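Local coordinates for protein putative NADH Oxidase (Clostridium acetobutylicum, PDB 3E10) that probably works as an FMN-dependent oxidoreductase of the nitroreductase family, binding flavin mononucleotide as its cofactor, at residues K21-K26 with L107-V112; R29-A34 with W43-L48; D55-F60 with A73-A78; A95-I100 with C140-G145. One frame throughout, in Å; residues are numbered along the deposited sequence.

Interaction 1: residues K21-K26 with L107-V112; sequences KEKIEK and LDLGAV
Lys-23 lies along Leu-107 where helix 89-106 has just ended in a Schellman motif, with Asp-108, at positive phi, as its C-prime residue. The contact joins helix 21-32 to the turn leading into strand 110-115 of the nitroreductase-type α+β fold. With CG beside the backbone N (chi1 -72°) and the chain extended from there on, Lys-23 runs past Leu-107 in the opposite sense. Lys-23 CB and CG both lie 4.1 Å from Leu-107 CD1. Further out, Lys-23 CD touches both leucines, 4.0 Å from Leu-107 CB and 4.2 Å from Leu-109 CD1. Lys-23 CE comes 3.6 Å from Leu-107 O, and Lys-23 NZ closes with a 2.8 Å hydrogen bond to Leu-107 O. That bond is fairly straight at the acceptor (C=O...N angle 153°), the nitrogen tilted 17° from the carbonyl plane. The helix end would probably make this carbonyl a good acceptor for a cationic amine. Lys-26 adds a contact from the base of its side chain, Lys-26 CB 3.9 Å from Leu-107 CD1. Tyr-146 OH also bonds to Lys-23 NZ. One water completes the link to the turn: the water accepts from Lys-23 NZ at 3.0 Å and donates to Asp-108 OD2 at 2.9 Å.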
loop_
_atom_site.group_PDB
_atom_site.type_symbol
_atom_site.label_atom_id
_atom_site.label_comp_id
_atom_site.label_asym_id
_atom_site.label_seq_id
_atom_site.Cartn_x
_atom_site.Cartn_y
_atom_site.Cartn_z
ATOM N N LYS B 21 -18.616 -4.688 -15.541
ATOM C CA LYS B 21 -17.687 -3.768 -16.188
ATOM C C LYS B 21 -17.492 -2.505 -15.364
ATOM O O LYS B 21 -16.376 -2.025 -15.257
ATOM C CB LYS B 21 -18.134 -3.397 -17.618
ATOM C CG LYS B 21 -18.190 -4.578 -18.545
ATOM C CD LYS B 21 -16.844 -5.211 -18.848
ATOM C CE LYS B 21 -17.005 -6.136 -20.070
ATOM N NZ LYS B 21 -16.022 -7.219 -20.064
ATOM N N GLU B 22 -18.565 -1.969 -14.783
ATOM C CA GLU B 22 -18.446 -0.740 -14.012
ATOM C C GLU B 22 -17.573 -0.911 -12.767
ATOM O O GLU B 22 -16.864 0.002 -12.375
ATOM C CB GLU B 22 -19.805 -0.169 -13.634
ATOM C CG GLU B 22 -20.619 -0.972 -12.720
ATOM N N LYS B 23 -17.625 -2.092 -12.165
ATOM C CA LYS B 23 -16.809 -2.380 -10.994
ATOM C C LYS B 23 -15.347 -2.564 -11.383
ATOM O O LYS B 23 -14.459 -2.102 -10.672
ATOM C CB LYS B 23 -17.334 -3.623 -10.262
ATOM C CG LYS B 23 -18.651 -3.346 -9.533
ATOM C CD LYS B 23 -19.078 -4.449 -8.578
ATOM C CE LYS B 23 -20.404 -4.114 -7.896
ATOM N NZ LYS B 23 -20.775 -5.109 -6.843
ATOM N N ILE B 24 -15.113 -3.203 -12.530
ATOM C CA ILE B 24 -13.741 -3.336 -13.020
ATOM C C ILE B 24 -13.125 -1.945 -13.158
ATOM O O ILE B 24 -12.001 -1.718 -12.720
ATOM C CB ILE B 24 -13.640 -4.097 -14.350
ATOM C CG1 ILE B 24 -14.248 -5.493 -14.197
ATOM C CG2 ILE B 24 -12.173 -4.190 -14.802
ATOM C CD1 ILE B 24 -14.240 -6.345 -15.466
ATOM N N GLU B 25 -13.853 -1.031 -13.789
ATOM C CA GLU B 25 -13.333 0.317 -13.978
ATOM C C GLU B 25 -13.029 1.007 -12.647
ATOM O O GLU B 25 -12.012 1.693 -12.499
ATOM C CB GLU B 25 -14.302 1.176 -14.799
ATOM C CG GLU B 25 -13.716 2.554 -15.114
ATOM C CD GLU B 25 -14.534 3.367 -16.070
ATOM O OE1 GLU B 25 -14.825 2.879 -17.182
ATOM O OE2 GLU B 25 -14.865 4.498 -15.690
ATOM N N LYS B 26 -13.932 0.872 -11.689
ATOM C CA LYS B 26 -13.728 1.450 -10.372
ATOM C C LYS B 26 -12.476 0.902 -9.677
ATOM O O LYS B 26 -11.777 1.642 -8.995
ATOM C CB LYS B 26 -14.971 1.240 -9.505
ATOM C CG LYS B 26 -16.147 2.083 -9.991
ATOM C CD LYS B 26 -17.477 1.580 -9.525
ATOM C CE LYS B 26 -18.547 2.589 -9.874
ATOM N NZ LYS B 26 -18.374 3.837 -9.062
ATOM N N LEU B 107 -17.003 -2.527 -2.957
ATOM C CA LEU B 107 -17.920 -2.989 -3.987
ATOM C C LEU B 107 -18.486 -4.387 -3.741
ATOM O O LEU B 107 -19.056 -4.980 -4.631
ATOM C CB LEU B 107 -17.184 -2.928 -5.342
ATOM C CG LEU B 107 -16.699 -1.551 -5.782
ATOM C CD1 LEU B 107 -15.821 -1.657 -7.051
ATOM C CD2 LEU B 107 -17.874 -0.562 -5.994
ATOM N N ASP B 108 -18.311 -4.910 -2.535
ATOM C CA ASP B 108 -18.867 -6.208 -2.156
ATOM C C ASP B 108 -18.224 -7.357 -2.922
ATOM O O ASP B 108 -18.796 -8.441 -3.074
ATOM C CB ASP B 108 -20.404 -6.222 -2.317
ATOM C CG ASP B 108 -21.089 -5.134 -1.504
ATOM O OD1 ASP B 108 -20.824 -5.038 -0.303
ATOM O OD2 ASP B 108 -21.880 -4.371 -2.092
ATOM N N LEU B 109 -16.994 -7.127 -3.366
ATOM C CA LEU B 109 -16.188 -8.133 -4.040
ATOM C C LEU B 109 -15.175 -8.692 -3.046
ATOM O O LEU B 109 -14.852 -8.051 -2.036
ATOM C CB LEU B 109 -15.454 -7.518 -5.223
ATOM C CG LEU B 109 -16.323 -7.010 -6.371
ATOM C CD1 LEU B 109 -15.444 -6.233 -7.319
ATOM C CD2 LEU B 109 -17.001 -8.162 -7.081
ATOM N N GLY B 110 -14.676 -9.882 -3.357
ATOM C CA GLY B 110 -13.517 -10.433 -2.683
ATOM C C GLY B 110 -12.305 -10.367 -3.588
ATOM O O GLY B 110 -12.411 -10.416 -4.832
ATOM N N ALA B 111 -11.143 -10.216 -2.977
ATOM C CA ALA B 111 -9.902 -10.208 -3.723
ATOM C C ALA B 111 -8.776 -10.707 -2.843
ATOM O O ALA B 111 -8.871 -10.702 -1.632
ATOM C CB ALA B 111 -9.623 -8.797 -4.242
ATOM N N VAL B 112 -7.691 -11.121 -3.484
ATOM C CA VAL B 112 -6.454 -11.405 -2.772
ATOM C C VAL B 112 -5.264 -10.947 -3.625
ATOM O O VAL B 112 -5.233 -11.109 -4.848
ATOM C CB VAL B 112 -6.330 -12.917 -2.373
ATOM C CG1 VAL B 112 -6.372 -13.832 -3.619
ATOM C CG2 VAL B 112 -5.039 -13.155 -1.570
HETATM O O HOH W 1 -22.921 -5.084 -4.700
#

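Interaction 2: residues R29-A34 with W43-L48; sequences RAAMQA and WEFIVL
Met-32 and Trp-43 mark the nearest approach of the two backbones, their CA atoms 7.8 Å apart, as the C-terminal part of helix 21-32 passes the start of strand 43-48. Trp-43 and Phe-45, alternate residues of the strand, both point toward the helix, and the selenomethionine Met-32 reaches between them. Met-32 CG lies 3.6 Å from Trp-43 NE1 and 3.7 Å from Phe-45 CE1, oblique to both rings. The bend at chi3 (-123°) sets Met-32 CE 3.9 Å from Phe-45 CE1. The selenium makes a Met-aromatic contact with each ring: Met-32 SE sits 5.1 Å from the centroid of the Trp-43 five-membered ring and 5.3 Å from that of Phe-45, in both cases well off the ring normal. A further methyl meets the phenyl tip, Ala-31 CB to Phe-45 CZ 3.6 Å. The far end of the indole belongs to Ala-34. There Ala-34 O approaches Trp-43 CH2 to 3.3 Å at the ring edge, near its plane, while Ala-34 CB also packs on CH2. Over one indole face, toward the rim, stands Ala-31 O. Arg-8 and Arg-157 of the second subunit bond to Gln-33, and Phe-45 to Val-47 pair in a parallel ladder with a strand of that subunit. The helix packed on this strand forms part of the dimer interface, as in other nitroreductase-family dimers, whose flavin sites lie at the interface; Trp-43 touches Ser-36, an FMN-binding residue on the connecting loop.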
loop_
_atom_site.group_PDB
_atom_site.type_symbol
_atom_site.label_atom_id
_atom_site.label_comp_id
_atom_site.label_asym_id
_atom_site.label_seq_id
_atom_site.Cartn_x
_atom_site.Cartn_y
_atom_site.Cartn_z
ATOM N N ARG B 29 -9.595 2.688 -11.377
ATOM C CA ARG B 29 -9.571 4.052 -10.921
ATOM C C ARG B 29 -8.968 4.150 -9.517
ATOM O O ARG B 29 -8.171 5.053 -9.237
ATOM C CB ARG B 29 -10.991 4.662 -10.956
ATOM C CG ARG B 29 -11.445 5.000 -12.365
ATOM C CD ARG B 29 -12.852 5.624 -12.353
ATOM N NE ARG B 29 -13.318 5.913 -13.720
ATOM C CZ ARG B 29 -12.957 6.970 -14.440
ATOM N NH1 ARG B 29 -12.134 7.912 -13.938
ATOM N NH2 ARG B 29 -13.431 7.110 -15.665
ATOM N N ALA B 30 -9.357 3.243 -8.630
ATOM C CA ALA B 30 -8.841 3.270 -7.250
ATOM C C ALA B 30 -7.323 3.077 -7.252
ATOM O O ALA B 30 -6.600 3.811 -6.561
ATOM C CB ALA B 30 -9.518 2.215 -6.368
ATOM N N ALA B 31 -6.833 2.126 -8.040
ATOM C CA ALA B 31 -5.398 1.883 -8.159
ATOM C C ALA B 31 -4.644 3.152 -8.543
ATOM O O ALA B 31 -3.610 3.504 -7.960
ATOM C CB ALA B 31 -5.144 0.805 -9.207
HETATM N N MSE B 32 -5.194 3.867 -9.521
HETATM C CA MSE B 32 -4.502 5.017 -10.104
HETATM C C MSE B 32 -4.576 6.282 -9.254
HETATM O O MSE B 32 -3.926 7.269 -9.588
HETATM C CB MSE B 32 -4.918 5.276 -11.541
HETATM C CG MSE B 32 -4.556 4.090 -12.402
HETATM SE SE MSE B 32 -4.673 4.410 -14.313
HETATM C CE MSE B 32 -5.919 2.984 -14.799
ATOM N N GLN B 33 -5.357 6.252 -8.169
ATOM C CA GLN B 33 -5.348 7.308 -7.165
ATOM C C GLN B 33 -4.302 7.118 -6.078
ATOM O O GLN B 33 -4.198 7.943 -5.172
ATOM C CB GLN B 33 -6.729 7.435 -6.513
ATOM C CG GLN B 33 -7.812 7.916 -7.422
ATOM C CD GLN B 33 -7.539 9.241 -8.077
ATOM O OE1 GLN B 33 -7.523 9.342 -9.315
ATOM N NE2 GLN B 33 -7.294 10.271 -7.266
ATOM N N ALA B 34 -3.498 6.067 -6.153
ATOM C CA ALA B 34 -2.476 5.840 -5.142
ATOM C C ALA B 34 -1.405 6.915 -5.139
ATOM O O ALA B 34 -1.110 7.539 -6.177
ATOM C CB ALA B 34 -1.850 4.464 -5.332
ATOM N N TRP B 43 2.549 2.743 -12.973
ATOM C CA TRP B 43 1.751 1.514 -13.115
ATOM C C TRP B 43 1.148 1.272 -14.495
ATOM O O TRP B 43 0.728 2.207 -15.210
ATOM C CB TRP B 43 0.601 1.521 -12.116
ATOM C CG TRP B 43 0.022 2.903 -11.831
ATOM C CD1 TRP B 43 -0.695 3.701 -12.672
ATOM C CD2 TRP B 43 0.143 3.614 -10.608
ATOM N NE1 TRP B 43 -1.027 4.872 -12.035
ATOM C CE2 TRP B 43 -0.537 4.831 -10.757
ATOM C CE3 TRP B 43 0.761 3.317 -9.395
ATOM C CZ2 TRP B 43 -0.576 5.797 -9.729
ATOM C CZ3 TRP B 43 0.699 4.263 -8.346
ATOM C CH2 TRP B 43 0.034 5.486 -8.545
ATOM N N GLU B 44 1.064 -0.005 -14.820
ATOM C CA GLU B 44 0.335 -0.543 -15.985
ATOM C C GLU B 44 -0.420 -1.759 -15.489
ATOM O O GLU B 44 0.042 -2.413 -14.581
ATOM C CB GLU B 44 1.349 -0.999 -17.061
ATOM C CG GLU B 44 2.192 0.128 -17.668
ATOM C CD GLU B 44 1.448 1.010 -18.647
ATOM O OE1 GLU B 44 0.261 0.710 -18.988
ATOM O OE2 GLU B 44 2.047 2.042 -19.088
ATOM N N PHE B 45 -1.566 -2.050 -16.088
ATOM C CA PHE B 45 -2.455 -3.105 -15.630
ATOM C C PHE B 45 -2.876 -3.979 -16.808
ATOM O O PHE B 45 -3.349 -3.455 -17.822
ATOM C CB PHE B 45 -3.726 -2.512 -14.978
ATOM C CG PHE B 45 -3.442 -1.488 -13.920
ATOM C CD1 PHE B 45 -3.318 -0.160 -14.242
ATOM C CD2 PHE B 45 -3.229 -1.859 -12.605
ATOM C CE1 PHE B 45 -3.029 0.807 -13.281
ATOM C CE2 PHE B 45 -2.937 -0.908 -11.647
ATOM C CZ PHE B 45 -2.841 0.420 -11.988
ATOM N N ILE B 46 -2.815 -5.297 -16.641
ATOM C CA ILE B 46 -3.434 -6.218 -17.601
ATOM C C ILE B 46 -4.683 -6.799 -16.910
ATOM O O ILE B 46 -4.609 -7.360 -15.822
ATOM C CB ILE B 46 -2.519 -7.365 -18.031
ATOM C CG1 ILE B 46 -1.177 -6.865 -18.540
ATOM C CG2 ILE B 46 -3.217 -8.222 -19.133
ATOM C CD1 ILE B 46 -0.128 -7.985 -18.791
ATOM N N VAL B 47 -5.825 -6.625 -17.560
ATOM C CA VAL B 47 -7.085 -7.047 -17.005
ATOM C C VAL B 47 -7.509 -8.278 -17.786
ATOM O O VAL B 47 -7.592 -8.212 -19.035
ATOM C CB VAL B 47 -8.137 -5.946 -17.154
ATOM C CG1 VAL B 47 -9.499 -6.443 -16.678
ATOM C CG2 VAL B 47 -7.671 -4.661 -16.405
ATOM N N LEU B 48 -7.731 -9.390 -17.081
ATOM C CA LEU B 48 -8.170 -10.648 -17.703
ATOM C C LEU B 48 -9.547 -11.065 -17.210
ATOM O O LEU B 48 -9.826 -11.080 -16.006
ATOM C CB LEU B 48 -7.211 -11.776 -17.397
ATOM C CG LEU B 48 -5.759 -11.682 -17.870
ATOM C CD1 LEU B 48 -4.890 -10.825 -16.891
ATOM C CD2 LEU B 48 -5.196 -13.081 -18.050
#

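Interaction 3: residues D55-F60 with A73-A78; sequences DKLSNF and AIVLLA
Leu-57 and Val-75 meet through methyls that their torsions aim at each other. In Leu-57, CG extends opposite the backbone N (chi1 -178°), and chi2 of 64° leaves CD2 anti to CA, extended toward the strand. In Val-75, chi1 of -174° places CG1 opposite the backbone N and leaves CG2 beside that N, on the side that faces the leucine. The two side chains run at a slant to one another, with Leu-57 CD2 4.1 Å from Val-75 CG2. Two residues earlier on the strand, Leu-57 CD2 also lies 3.9 Å from Ala-73 CB. Thus one leucine branch lies against two residues whose side chains emerge on the same side of the sheet. No hydrogen bond crosses between the segments; the contact is small and wholly apolar. In the α+β fold of this family it brings helix 51-57, which follows strand 43-48, outermost within the chain, against strand 72-79, an inner strand of the antiparallel sheet. Leu-126 and Met-129 of helix 120-129 and Val-141 of neighbouring strand 136-145 also surround Leu-57, burying it. Beyond Leu-57 the chain keeps helical backbone angles. Ser-58 OG bonds to Lys-68 NZ; the 2.5 Å from Ser-58 OG to Asp-55 O is too short to be taken at face value. Phe-60 N bonds to Leu-57 O at 3.0 Å, and this oxygen lies in the plane of the Phe-60 ring, at its edge.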
loop_
_atom_site.group_PDB
_atom_site.type_symbol
_atom_site.label_atom_id
_atom_site.label_comp_id
_atom_site.label_asym_id
_atom_site.label_seq_id
_atom_site.Cartn_x
_atom_site.Cartn_y
_atom_site.Cartn_z
ATOM N N ASP B 55 -6.936 -19.273 -15.714
ATOM C CA ASP B 55 -6.510 -20.556 -15.166
ATOM C C ASP B 55 -5.016 -20.806 -15.458
ATOM O O ASP B 55 -4.267 -21.299 -14.596
ATOM C CB ASP B 55 -7.403 -21.674 -15.729
ATOM C CG ASP B 55 -7.367 -22.934 -14.885
ATOM O OD1 ASP B 55 -7.985 -22.961 -13.802
ATOM O OD2 ASP B 55 -6.722 -23.903 -15.314
ATOM N N LYS B 56 -4.578 -20.468 -16.655
ATOM C CA LYS B 56 -3.175 -20.575 -17.027
ATOM C C LYS B 56 -2.319 -19.734 -16.086
ATOM O O LYS B 56 -1.239 -20.143 -15.667
ATOM C CB LYS B 56 -2.977 -20.102 -18.469
ATOM C CG LYS B 56 -1.526 -20.080 -18.956
ATOM C CD LYS B 56 -1.406 -19.518 -20.364
ATOM C CE LYS B 56 0.046 -19.377 -20.791
ATOM N NZ LYS B 56 0.145 -19.165 -22.258
ATOM N N LEU B 57 -2.817 -18.542 -15.783
ATOM C CA LEU B 57 -2.101 -17.591 -14.961
ATOM C C LEU B 57 -1.885 -18.120 -13.538
ATOM O O LEU B 57 -0.871 -17.782 -12.894
ATOM C CB LEU B 57 -2.860 -16.258 -14.978
ATOM C CG LEU B 57 -2.253 -15.078 -14.210
ATOM C CD1 LEU B 57 -0.906 -14.645 -14.789
ATOM C CD2 LEU B 57 -3.285 -13.925 -14.183
ATOM N N SER B 58 -2.766 -19.009 -13.059
ATOM C CA SER B 58 -2.582 -19.651 -11.738
ATOM C C SER B 58 -1.263 -20.382 -11.618
ATOM O O SER B 58 -0.815 -20.639 -10.511
ATOM C CB SER B 58 -3.727 -20.609 -11.411
ATOM O OG SER B 58 -3.663 -21.781 -12.191
ATOM N N ASN B 59 -0.651 -20.720 -12.750
ATOM C CA ASN B 59 0.609 -21.454 -12.729
ATOM C C ASN B 59 1.825 -20.589 -12.413
ATOM O O ASN B 59 2.939 -21.113 -12.270
ATOM C CB ASN B 59 0.846 -22.147 -14.085
ATOM C CG ASN B 59 -0.198 -23.222 -14.378
ATOM O OD1 ASN B 59 -0.538 -24.009 -13.504
ATOM N ND2 ASN B 59 -0.729 -23.226 -15.594
ATOM N N PHE B 60 1.633 -19.273 -12.301
ATOM C CA PHE B 60 2.800 -18.383 -12.124
ATOM C C PHE B 60 3.475 -18.551 -10.769
ATOM O O PHE B 60 4.654 -18.239 -10.615
ATOM C CB PHE B 60 2.444 -16.922 -12.417
ATOM C CG PHE B 60 2.045 -16.093 -11.192
ATOM C CD1 PHE B 60 3.020 -15.392 -10.466
ATOM C CD2 PHE B 60 0.704 -15.978 -10.809
ATOM C CE1 PHE B 60 2.665 -14.628 -9.363
ATOM C CE2 PHE B 60 0.323 -15.202 -9.726
ATOM C CZ PHE B 60 1.315 -14.513 -9.005
ATOM N N ALA B 73 -8.933 -11.271 -13.166
ATOM C CA ALA B 73 -7.571 -11.084 -12.640
ATOM C C ALA B 73 -7.023 -9.761 -13.128
ATOM O O ALA B 73 -7.273 -9.366 -14.281
ATOM C CB ALA B 73 -6.637 -12.227 -13.101
ATOM N N ILE B 74 -6.278 -9.073 -12.261
ATOM C CA ILE B 74 -5.608 -7.825 -12.651
ATOM C C ILE B 74 -4.119 -8.014 -12.369
ATOM O O ILE B 74 -3.723 -8.228 -11.216
ATOM C CB ILE B 74 -6.160 -6.585 -11.897
ATOM C CG1 ILE B 74 -7.691 -6.511 -12.032
ATOM C CG2 ILE B 74 -5.463 -5.291 -12.430
ATOM C CD1 ILE B 74 -8.371 -5.407 -11.147
ATOM N N VAL B 75 -3.314 -7.977 -13.434
ATOM C CA VAL B 75 -1.861 -8.035 -13.294
ATOM C C VAL B 75 -1.331 -6.604 -13.156
ATOM O O VAL B 75 -1.578 -5.777 -14.016
ATOM C CB VAL B 75 -1.196 -8.758 -14.476
ATOM C CG1 VAL B 75 0.337 -8.946 -14.253
ATOM C CG2 VAL B 75 -1.853 -10.119 -14.752
ATOM N N LEU B 76 -0.595 -6.343 -12.073
ATOM C CA LEU B 76 0.003 -5.039 -11.804
ATOM C C LEU B 76 1.457 -5.111 -12.254
ATOM O O LEU B 76 2.186 -6.012 -11.867
ATOM C CB LEU B 76 -0.060 -4.705 -10.307
ATOM C CG LEU B 76 -1.346 -4.024 -9.833
ATOM C CD1 LEU B 76 -2.539 -4.926 -9.971
ATOM C CD2 LEU B 76 -1.188 -3.541 -8.384
ATOM N N LEU B 77 1.850 -4.102 -13.035
ATOM C CA LEU B 77 3.161 -3.991 -13.616
ATOM C C LEU B 77 3.666 -2.574 -13.428
ATOM O O LEU B 77 2.861 -1.667 -13.304
ATOM C CB LEU B 77 3.082 -4.286 -15.124
ATOM C CG LEU B 77 2.263 -5.487 -15.655
ATOM C CD1 LEU B 77 1.962 -5.256 -17.164
ATOM C CD2 LEU B 77 3.076 -6.692 -15.534
ATOM N N ALA B 78 4.985 -2.395 -13.472
ATOM C CA ALA B 78 5.570 -1.068 -13.443
ATOM C C ALA B 78 6.479 -0.883 -14.637
ATOM O O ALA B 78 7.180 -1.803 -15.028
ATOM C CB ALA B 78 6.384 -0.857 -12.162
#

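Interaction 4: residues A95-I100 with C140-G145; sequences AAAENI and CVISVG
Ile-142 drives its terminal methyl into the angle between Ile-100 and Ala-97, and there the packing is closest. CG1 lies beside the backbone N (chi1 -62°) and the chain stays extended at chi2 (171°), which carries CD1 straight out from the strand to the helix. Ile-142 CD1 lands on Ile-100 at three points, 3.9 Å from each of Ile-100 CB, CG2 and CD1, as the two isoleucines cross at a slant. Its other flank rests on Ala-97, with Ile-142 CD1 4.1 Å from Ala-97 CB and 4.0 Å from Ala-97 O. The CA atoms of Ala-97 and Ile-142 are 7.8 Å apart. Either side of Ile-142 the fit is slacker. Toward the strand start, Cys-140 SG stands 4.4 Å from Ala-97 CB, a marginal contact; toward the strand end, the Val-144 side chain comes no nearer to the helix segment than 5.2 Å. The slack flanks are still buried, filled from other parts of the fold: Trp-113 packs on Cys-140 and Leu-27 on Val-144. The two segment axes are 10.2 Å apart and parallel to within 2°. Helix 89-106, the central helix of this nitroreductase-type subunit, thus lies along an inner strand of the sheet, with Leu-76 and Ala-111 of the neighbouring strands beside the isoleucine contact and Ala-31 of helix 21-32 against Ile-100.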
loop_
_atom_site.group_PDB
_atom_site.type_symbol
_atom_site.label_atom_id
_atom_site.label_comp_id
_atom_site.label_asym_id
_atom_site.label_seq_id
_atom_site.Cartn_x
_atom_site.Cartn_y
_atom_site.Cartn_z
ATOM N N ALA B 95 0.990 0.435 -2.807
ATOM C CA ALA B 95 -0.080 1.370 -2.439
ATOM C C ALA B 95 -1.257 1.234 -3.410
ATOM O O ALA B 95 -2.415 1.270 -2.998
ATOM C CB ALA B 95 0.482 2.812 -2.414
ATOM N N ALA B 96 -0.959 1.103 -4.711
ATOM C CA ALA B 96 -1.989 0.855 -5.717
ATOM C C ALA B 96 -2.745 -0.453 -5.454
ATOM O O ALA B 96 -3.973 -0.516 -5.545
ATOM C CB ALA B 96 -1.377 0.870 -7.125
ATOM N N ALA B 97 -1.995 -1.507 -5.122
ATOM C CA ALA B 97 -2.616 -2.803 -4.825
ATOM C C ALA B 97 -3.574 -2.705 -3.647
ATOM O O ALA B 97 -4.693 -3.215 -3.693
ATOM C CB ALA B 97 -1.513 -3.855 -4.524
ATOM N N GLU B 98 -3.133 -2.010 -2.598
ATOM C CA GLU B 98 -3.956 -1.863 -1.411
ATOM C C GLU B 98 -5.211 -1.079 -1.768
ATOM O O GLU B 98 -6.289 -1.410 -1.284
ATOM C CB GLU B 98 -3.170 -1.211 -0.259
ATOM C CG GLU B 98 -3.974 -1.031 1.059
ATOM C CD GLU B 98 -4.463 -2.334 1.700
ATOM O OE1 GLU B 98 -4.232 -3.427 1.148
ATOM O OE2 GLU B 98 -5.127 -2.252 2.775
ATOM N N ASN B 99 -5.079 -0.047 -2.608
ATOM C CA ASN B 99 -6.285 0.656 -3.035
ATOM C C ASN B 99 -7.271 -0.272 -3.762
ATOM O O ASN B 99 -8.494 -0.170 -3.597
ATOM C CB ASN B 99 -5.967 1.847 -3.920
ATOM C CG ASN B 99 -5.563 3.083 -3.138
ATOM O OD1 ASN B 99 -5.344 3.048 -1.911
ATOM N ND2 ASN B 99 -5.462 4.204 -3.862
ATOM N N ILE B 100 -6.745 -1.113 -4.645
ATOM C CA ILE B 100 -7.627 -2.101 -5.322
ATOM C C ILE B 100 -8.348 -2.986 -4.321
ATOM O O ILE B 100 -9.552 -3.238 -4.440
ATOM C CB ILE B 100 -6.847 -2.942 -6.373
ATOM C CG1 ILE B 100 -6.304 -2.045 -7.507
ATOM C CG2 ILE B 100 -7.688 -4.074 -6.895
ATOM C CD1 ILE B 100 -5.337 -2.769 -8.431
ATOM N N CYS B 140 2.552 -7.870 -9.139
ATOM C CA CYS B 140 1.700 -8.834 -8.467
ATOM C C CYS B 140 0.516 -9.136 -9.368
ATOM O O CYS B 140 0.323 -8.479 -10.402
ATOM C CB CYS B 140 1.223 -8.333 -7.094
ATOM S SG CYS B 140 -0.123 -7.119 -7.124
ATOM N N VAL B 141 -0.271 -10.117 -8.966
ATOM C CA VAL B 141 -1.582 -10.363 -9.575
ATOM C C VAL B 141 -2.610 -10.256 -8.469
ATOM O O VAL B 141 -2.370 -10.713 -7.359
ATOM C CB VAL B 141 -1.660 -11.742 -10.235
ATOM C CG1 VAL B 141 -3.055 -11.985 -10.822
ATOM C CG2 VAL B 141 -0.553 -11.945 -11.286
ATOM N N ILE B 142 -3.762 -9.632 -8.774
ATOM C CA ILE B 142 -4.902 -9.609 -7.850
ATOM C C ILE B 142 -6.046 -10.415 -8.481
ATOM O O ILE B 142 -6.476 -10.112 -9.591
ATOM C CB ILE B 142 -5.320 -8.179 -7.508
ATOM C CG1 ILE B 142 -4.167 -7.437 -6.785
ATOM C CG2 ILE B 142 -6.572 -8.180 -6.589
ATOM C CD1 ILE B 142 -4.371 -6.007 -6.580
ATOM N N SER B 143 -6.458 -11.479 -7.804
ATOM C CA SER B 143 -7.619 -12.235 -8.260
ATOM C C SER B 143 -8.833 -11.614 -7.574
ATOM O O SER B 143 -8.747 -11.199 -6.414
ATOM C CB SER B 143 -7.508 -13.723 -7.964
ATOM O OG SER B 143 -7.324 -13.943 -6.619
ATOM N N VAL B 144 -9.941 -11.515 -8.301
ATOM C CA VAL B 144 -11.116 -10.784 -7.850
ATOM C C VAL B 144 -12.368 -11.580 -8.270
ATOM O O VAL B 144 -12.427 -12.149 -9.355
ATOM C CB VAL B 144 -11.195 -9.385 -8.502
ATOM C CG1 VAL B 144 -12.384 -8.600 -7.960
ATOM C CG2 VAL B 144 -9.919 -8.575 -8.277
ATOM N N GLY B 145 -13.377 -11.580 -7.413
ATOM C CA GLY B 145 -14.679 -12.159 -7.734
ATOM C C GLY B 145 -15.655 -11.979 -6.589
ATOM O O GLY B 145 -15.314 -11.439 -5.557
#

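All four contacts meet one antiparallel sheet, ordered 43-48, 72-79, 136-145, 110-115. Interaction 4 lies at the centre of the chain, its centre about 8 Å from that of interaction 2 and 10 Å from that of interaction 1. Helix 21-32 carries both interactions 1 and 2. Interaction 3 is tied to 2 by the backbone hydrogen bond of Ile-46 O with Val-75 N (2.8 Å) and to 4 by that of Ile-74 O with Ile-142 N (2.8 Å). Flavin lies close by: the side chain of Ala-34 is about 7 Å from one FMN; that of Cys-140, beside Gly-115, is about 7 Å from an FMN, probably the one that Val-112 touches.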